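Local coordinates for sialyltransferase 0160 (Photobacterium damselae, PDB 4R84), which probably transfers sialic acid from CMP-Neu5Ac to galactoside acceptors, as a sialyltransferase of the GT-B structural group, at residues A[128-136]-A[431-439]. Numbering follows the deposited sequence.
Sequences SLPSLQQLI and ISFEVLMMT. With CSF (cytidine-5'-monophosphate-3-fluoro-N-acetyl-neuraminic acid), chain E.
In this GT-B glycosyltransferase, the contact joins the two Rossmann-like domains at the donor cleft: the first turns of helix 129-144, which follows strand 106-125, meet the short helix 434-438 beside the bound sugar nucleotide. A 2.7 Å hydrogen bond joins Ser128 OG and Ser432 OG. Next to it Glu434 grips the ribose with both carboxylate oxygens. OE1 of Glu434 accepts from O2' of CSF at 2.7 Å. Its OE2 accepts from O3' of CSF at 2.5 Å. A bend at chi2 (84°) turns the carboxylate to the diol. Phe433 N donates a hydrogen bond to O2 of the cytosine, bent to 137° at the hydrogen. Arg156, which touches Ser432, is also hydrogen-bonded to CSF. Farther from the ligand the contact turns apolar, the short helix axes being 10.6 Å apart at 37°. Met438 is modelled in two conformers; in one, CE lies 3.9 Å from Ile136 CG1 and the Gln133 side chain runs across the thioether chain, its NE2 committed to Pro321 O. Leu132 crosses Val435 at about a right angle: its CD1 reaches Glu434 CB, and both its methyls lie near Val435 CG2, with Leu132 CD2 3.8 Å from that atom.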
ATOM      1  N   SER A 128      -2.844   4.022   7.856  1.00 23.93           N
ATOM      2  CA  SER A 128      -1.464   4.371   7.537  1.00 26.38           C
ATOM      3  C   SER A 128      -0.831   3.397   6.572  1.00 23.73           C
ATOM      4  O   SER A 128      -0.326   3.791   5.522  1.00 19.77           O
ATOM      5  CB  SER A 128      -0.605   4.434   8.804  1.00 25.64           C
ATOM      6  OG  SER A 128      -0.883   5.605   9.536  1.00 39.48           O
ATOM      7  N   LEU A 129      -0.838   2.133   6.958  1.00 21.39           N
ATOM      8  CA  LEU A 129      -0.113   1.097   6.232  1.00 15.32           C
ATOM      9  C   LEU A 129      -0.552   0.968   4.750  1.00 20.59           C
ATOM     10  O   LEU A 129       0.302   0.995   3.863  1.00 18.54           O
ATOM     11  CB  LEU A 129      -0.262  -0.246   6.979  1.00 19.20           C
ATOM     12  CG  LEU A 129       0.591  -1.372   6.391  1.00 22.41           C
ATOM     13  CD1 LEU A 129       2.032  -0.895   6.214  1.00 21.42           C
ATOM     14  CD2 LEU A 129       0.495  -2.606   7.288  1.00 29.13           C
ATOM     15  N   PRO A 130      -1.869   0.895   4.471  1.00 18.33           N
ATOM     16  CA  PRO A 130      -2.250   0.863   3.050  1.00 18.67           C
ATOM     17  C   PRO A 130      -1.779   2.090   2.295  1.00 17.35           C
ATOM     18  O   PRO A 130      -1.258   1.969   1.190  1.00 19.72           O
ATOM     19  CB  PRO A 130      -3.786   0.791   3.099  1.00 16.86           C
ATOM     20  CG  PRO A 130      -4.066   0.118   4.445  1.00 16.30           C
ATOM     21  CD  PRO A 130      -3.047   0.748   5.351  1.00 19.41           C
ATOM     22  N   SER A 131      -1.914   3.267   2.892  1.00 14.36           N
ATOM     23  CA  SER A 131      -1.465   4.486   2.203  1.00 16.43           C
ATOM     24  C   SER A 131       0.046   4.477   1.928  1.00 17.47           C
ATOM     25  O   SER A 131       0.479   4.892   0.856  1.00 18.03           O
ATOM     26  CB  SER A 131      -1.834   5.731   3.015  1.00 19.49           C
ATOM     27  OG  SER A 131      -3.234   5.801   3.198  1.00 22.09           O
ATOM     28  N   LEU A 132       0.842   4.003   2.886  1.00 15.73           N
ATOM     29  CA  LEU A 132       2.290   3.970   2.727  1.00 13.96           C
ATOM     30  C   LEU A 132       2.706   2.984   1.628  1.00 16.78           C
ATOM     31  O   LEU A 132       3.581   3.284   0.816  1.00 19.13           O
ATOM     32  CB  LEU A 132       2.972   3.615   4.055  1.00 15.64           C
ATOM     33  CG  LEU A 132       2.802   4.655   5.174  1.00 18.01           C
ATOM     34  CD1 LEU A 132       3.317   4.087   6.492  1.00 20.25           C
ATOM     35  CD2 LEU A 132       3.561   5.920   4.838  1.00 16.86           C
ATOM     36  N   GLN A 133       2.071   1.820   1.594  1.00 15.57           N
ATOM     37  CA  GLN A 133       2.325   0.837   0.536  1.00 15.12           C
ATOM     38  C   GLN A 133       1.945   1.412  -0.814  1.00 17.36           C
ATOM     39  O   GLN A 133       2.667   1.261  -1.796  1.00 18.23           O
ATOM     40  CB  GLN A 133       1.526  -0.435   0.777  1.00 15.00           C
ATOM     41  CG  GLN A 133       2.035  -1.255   1.950  1.00 16.18           C
ATOM     42  CD  GLN A 133       3.177  -2.187   1.582  1.00 21.63           C
ATOM     43  OE1 GLN A 133       3.265  -2.676   0.451  1.00 23.13           O
ATOM     44  NE2 GLN A 133       4.057  -2.453   2.546  1.00 23.61           N
ATOM     45  N   GLN A 134       0.806   2.083  -0.838  1.00 16.49           N
ATOM     46  CA  GLN A 134       0.309   2.683  -2.071  1.00 16.24           C
ATOM     47  C   GLN A 134       1.242   3.790  -2.539  1.00 19.13           C
ATOM     48  O   GLN A 134       1.469   3.940  -3.734  1.00 18.46           O
ATOM     49  CB  GLN A 134      -1.110   3.201  -1.849  1.00 14.32           C
ATOM     50  CG  GLN A 134      -2.146   2.068  -1.700  1.00 15.24           C
ATOM     51  CD  GLN A 134      -3.454   2.558  -1.133  1.00 19.95           C
ATOM     52  OE1 GLN A 134      -3.756   3.745  -1.193  1.00 18.00           O
ATOM     53  NE2 GLN A 134      -4.233   1.645  -0.548  1.00 18.35           N
ATOM     54  N   LEU A 135       1.795   4.565  -1.604  1.00 18.41           N
ATOM     55  CA  LEU A 135       2.694   5.647  -1.985  1.00 18.27           C
ATOM     56  C   LEU A 135       3.942   5.096  -2.679  1.00 21.95           C
ATOM     57  O   LEU A 135       4.407   5.667  -3.670  1.00 17.34           O
ATOM     58  CB  LEU A 135       3.098   6.489  -0.775  1.00 18.37           C
ATOM     59  CG  LEU A 135       4.072   7.625  -1.068  1.00 17.28           C
ATOM     60  CD1 LEU A 135       3.540   8.566  -2.165  1.00 17.93           C
ATOM     61  CD2 LEU A 135       4.328   8.397   0.229  1.00 17.42           C
ATOM     62  N   ILE A 136       4.485   3.997  -2.168  1.00 19.34           N
ATOM     63  CA  ILE A 136       5.629   3.372  -2.828  1.00 17.76           C
ATOM     64  C   ILE A 136       5.246   2.942  -4.236  1.00 21.93           C
ATOM     65  O   ILE A 136       5.975   3.198  -5.207  1.00 22.87           O
ATOM     66  CB  ILE A 136       6.131   2.139  -2.058  1.00 17.66           C
ATOM     67  CG1 ILE A 136       6.606   2.532  -0.655  1.00 27.37           C
ATOM     68  CG2 ILE A 136       7.225   1.423  -2.881  1.00 21.87           C
ATOM     69  CD1 ILE A 136       7.936   3.218  -0.626  1.00 39.36           C
ATOM     70  N   ILE A 431       4.701  11.248  12.681  1.00 18.83           N
ATOM     71  CA  ILE A 431       5.109  10.174  11.771  1.00 17.39           C
ATOM     72  C   ILE A 431       4.410   8.872  12.151  1.00 21.93           C
ATOM     73  O   ILE A 431       4.410   8.487  13.310  1.00 20.36           O
ATOM     74  CB  ILE A 431       6.628   9.968  11.817  1.00 20.28           C
ATOM     75  CG1 ILE A 431       7.323  11.308  11.541  1.00 25.27           C
ATOM     76  CG2 ILE A 431       7.059   8.876  10.813  1.00 24.04           C
ATOM     77  CD1 ILE A 431       8.793  11.309  11.815  1.00 26.25           C
ATOM     78  N   SER A 432       3.814   8.188  11.185  1.00 17.34           N
ATOM     79  CA  SER A 432       3.253   6.867  11.456  1.00 20.48           C
ATOM     80  C   SER A 432       4.384   5.911  11.781  1.00 18.87           C
ATOM     81  O   SER A 432       5.367   5.854  11.055  1.00 18.41           O
ATOM     82  CB  SER A 432       2.440   6.349  10.266  1.00 20.45           C
ATOM     83  OG  SER A 432       1.264   7.126  10.080  1.00 21.50           O
ATOM     84  N   PHE A 433       4.253   5.154  12.867  1.00 21.51           N
ATOM     85  CA  PHE A 433       5.328   4.239  13.251  1.00 19.69           C
ATOM     86  C   PHE A 433       5.692   3.288  12.105  1.00 16.89           C
ATOM     87  O   PHE A 433       6.854   2.907  11.936  1.00 20.08           O
ATOM     88  CB  PHE A 433       4.935   3.423  14.486  1.00 17.14           C
ATOM     89  CG  PHE A 433       6.068   2.583  15.033  1.00 19.21           C
ATOM     90  CD1 PHE A 433       6.375   1.350  14.464  1.00 20.67           C
ATOM     91  CD2 PHE A 433       6.822   3.025  16.103  1.00 24.33           C
ATOM     92  CE1 PHE A 433       7.420   0.581  14.945  1.00 21.85           C
ATOM     93  CE2 PHE A 433       7.868   2.252  16.599  1.00 22.81           C
ATOM     94  CZ  PHE A 433       8.165   1.034  16.017  1.00 24.49           C
ATOM     95  N   GLU A 434       4.685   2.898  11.330  1.00 17.18           N
ATOM     96  CA  GLU A 434       4.881   1.950  10.227  1.00 23.84           C
ATOM     97  C   GLU A 434       5.892   2.452   9.179  1.00 21.97           C
ATOM     98  O   GLU A 434       6.468   1.653   8.425  1.00 21.38           O
ATOM     99  CB  GLU A 434       3.530   1.633   9.576  1.00 21.05           C
ATOM    100  CG  GLU A 434       2.536   0.855  10.480  1.00 18.72           C
ATOM    101  CD  GLU A 434       1.724   1.738  11.435  1.00 23.80           C
ATOM    102  OE1 GLU A 434       1.929   2.966  11.459  1.00 19.39           O
ATOM    103  OE2 GLU A 434       0.846   1.204  12.157  1.00 24.24           O
ATOM    104  N   VAL A 435       6.116   3.766   9.139  1.00 19.09           N
ATOM    105  CA  VAL A 435       7.155   4.337   8.278  1.00 21.49           C
ATOM    106  C   VAL A 435       8.537   3.753   8.627  1.00 21.81           C
ATOM    107  O   VAL A 435       9.342   3.478   7.741  1.00 21.33           O
ATOM    108  CB  VAL A 435       7.200   5.888   8.373  1.00 22.74           C
ATOM    109  CG1 VAL A 435       8.485   6.451   7.770  1.00 23.63           C
ATOM    110  CG2 VAL A 435       5.981   6.508   7.684  1.00 23.70           C
ATOM    111  N   LEU A 436       8.805   3.527   9.914  1.00 21.09           N
ATOM    112  CA  LEU A 436      10.103   2.971  10.311  1.00 18.53           C
ATOM    113  C   LEU A 436      10.372   1.573   9.737  1.00 23.09           C
ATOM    114  O   LEU A 436      11.462   1.292   9.243  1.00 25.59           O
ATOM    115  CB  LEU A 436      10.225   2.934  11.845  1.00 21.00           C
ATOM    116  CG  LEU A 436      10.127   4.281  12.563  1.00 22.51           C
ATOM    117  CD1 LEU A 436      10.323   4.117  14.077  1.00 26.71           C
ATOM    118  CD2 LEU A 436      11.127   5.280  12.000  1.00 26.18           C
ATOM    119  N   MET A 437       9.396   0.677   9.822  1.00 18.68           N
ATOM    120  CA  MET A 437       9.591  -0.659   9.289  1.00 19.35           C
ATOM    121  C   MET A 437       9.759  -0.596   7.763  1.00 24.07           C
ATOM    122  O   MET A 437      10.546  -1.343   7.189  1.00 24.60           O
ATOM    123  CB  MET A 437       8.423  -1.557   9.700  1.00 28.71           C
ATOM    124  CG  MET A 437       8.337  -2.857   8.988  1.00 35.57           C
ATOM    125  SD  MET A 437       7.292  -2.598   7.556  1.00 36.88           S
ATOM    126  CE  MET A 437       5.875  -1.757   8.245  1.00 52.75           C
ATOM    127  N   MET A 438       9.014   0.287   7.109  1.00 25.27           N
ATOM    128  CA  MET A 438       9.051   0.440   5.645  0.56 25.84           C
ATOM    129  C   MET A 438      10.400   0.935   5.137  1.00 26.49           C
ATOM    130  O   MET A 438      10.825   0.608   4.033  1.00 30.50           O
ATOM    131  CB  MET A 438       7.965   1.417   5.177  0.56 20.88           C
ATOM    132  CG  MET A 438       6.531   0.927   5.315  0.56 22.53           C
ATOM    133  SD  MET A 438       6.101  -0.433   4.208  0.56 21.68           S
ATOM    134  CE  MET A 438       6.224   0.343   2.591  0.56 16.73           C
ATOM    135  N   THR A 439      11.056   1.766   5.938  1.00 21.21           N
ATOM    136  CA  THR A 439      12.291   2.408   5.506  1.00 21.19           C
ATOM    137  C   THR A 439      13.520   1.768   6.137  1.00 20.48           C
ATOM    138  O   THR A 439      14.627   2.331   6.075  1.00 21.81           O
ATOM    139  CB  THR A 439      12.280   3.916   5.839  1.00 23.41           C
ATOM    140  OG1 THR A 439      12.101   4.088   7.256  1.00 22.25           O
ATOM    141  CG2 THR A 439      11.147   4.630   5.100  1.00 19.62           C
TER
HETATM  142  C5A CSF E 501      -7.694   1.331  19.231  1.00 21.67           C
HETATM  143  C4A CSF E 501      -7.753   1.868  17.806  1.00 21.01           C
HETATM  144  C2A CSF E 501      -5.884   3.469  18.398  1.00 29.35           C
HETATM  145  O6A CSF E 501      -5.885   2.854  19.699  1.00 24.59           O
HETATM  146  C6A CSF E 501      -6.264   1.483  19.734  1.00 23.62           C
HETATM  147  C3A CSF E 501      -7.272   3.323  17.748  1.00 21.51           C
HETATM  148  O4A CSF E 501      -9.103   1.770  17.332  1.00 22.96           O
HETATM  149  N5A CSF E 501      -8.068  -0.065  19.238  1.00 26.00           N
HETATM  150  C7A CSF E 501      -6.178   1.027  21.177  1.00 21.89           C
HETATM  151  C8A CSF E 501      -4.754   1.160  21.685  1.00 20.14           C
HETATM  152  C9A CSF E 501      -4.619   0.511  23.057  1.00 28.04           C
HETATM  153  O9A CSF E 501      -3.255   0.635  23.459  1.00 25.94           O
HETATM  154  O8A CSF E 501      -3.896   0.475  20.774  1.00 22.20           O
HETATM  155  O7A CSF E 501      -7.024   1.849  21.984  1.00 25.67           O
HETATM  156  C1A CSF E 501      -5.551   4.938  18.556  1.00 34.20           C
HETATM  157  OBA CSF E 501      -5.395   5.629  17.530  1.00 31.59           O
HETATM  158  OAA CSF E 501      -5.454   5.432  19.705  1.00 34.23           O
HETATM  159  O1A CSF E 501      -4.937   2.891  17.497  1.00 26.49           O
HETATM  160  O2A CSF E 501      -3.175   1.183  17.075  1.00 39.04           O
HETATM  161  N1  CSF E 501       0.992   5.348  16.386  1.00 17.93           N
HETATM  162  C2  CSF E 501       2.322   5.790  16.319  1.00 18.30           C
HETATM  163  N3  CSF E 501       3.079   5.820  17.439  1.00 15.51           N
HETATM  164  C4  CSF E 501       2.545   5.415  18.611  1.00 17.36           C
HETATM  165  C5  CSF E 501       1.220   4.985  18.692  1.00 18.02           C
HETATM  166  C6  CSF E 501       0.439   4.967  17.541  1.00 17.39           C
HETATM  167  C3' CSF E 501      -0.716   3.300  14.570  1.00 22.91           C
HETATM  168  C2' CSF E 501       0.462   4.186  14.262  1.00 19.56           C
HETATM  169  C1' CSF E 501       0.198   5.382  15.147  1.00 18.78           C
HETATM  170  O4' CSF E 501      -1.198   5.383  15.456  1.00 21.63           O
HETATM  171  C4' CSF E 501      -1.823   4.313  14.749  1.00 21.22           C
HETATM  172  PA  CSF E 501      -3.387   2.507  17.765  1.00 33.87           P
HETATM  173  O5' CSF E 501      -2.543   3.515  16.875  1.00 26.72           O
HETATM  174  C5' CSF E 501      -2.991   3.790  15.556  1.00 18.62           C
HETATM  175  O3' CSF E 501      -0.951   2.358  13.531  1.00 27.10           O
HETATM  176  O2' CSF E 501       0.395   4.650  12.907  1.00 22.92           O
HETATM  177  N4  CSF E 501       3.302   5.444  19.736  1.00 18.22           N
HETATM  178  O2  CSF E 501       2.792   6.157  15.209  1.00 19.70           O
HETATM  179  O3A CSF E 501      -2.968   2.711  19.196  1.00 46.51           O
HETATM  180  C10 CSF E 501      -9.006  -0.566  20.046  1.00 32.01           C
HETATM  181  O10 CSF E 501      -9.688   0.135  20.780  1.00 35.79           O
HETATM  182  C11 CSF E 501      -9.155  -2.062  20.010  1.00 35.62           C
HETATM  183  F3A CSF E 501      -8.151   4.142  18.418  1.00 29.05           F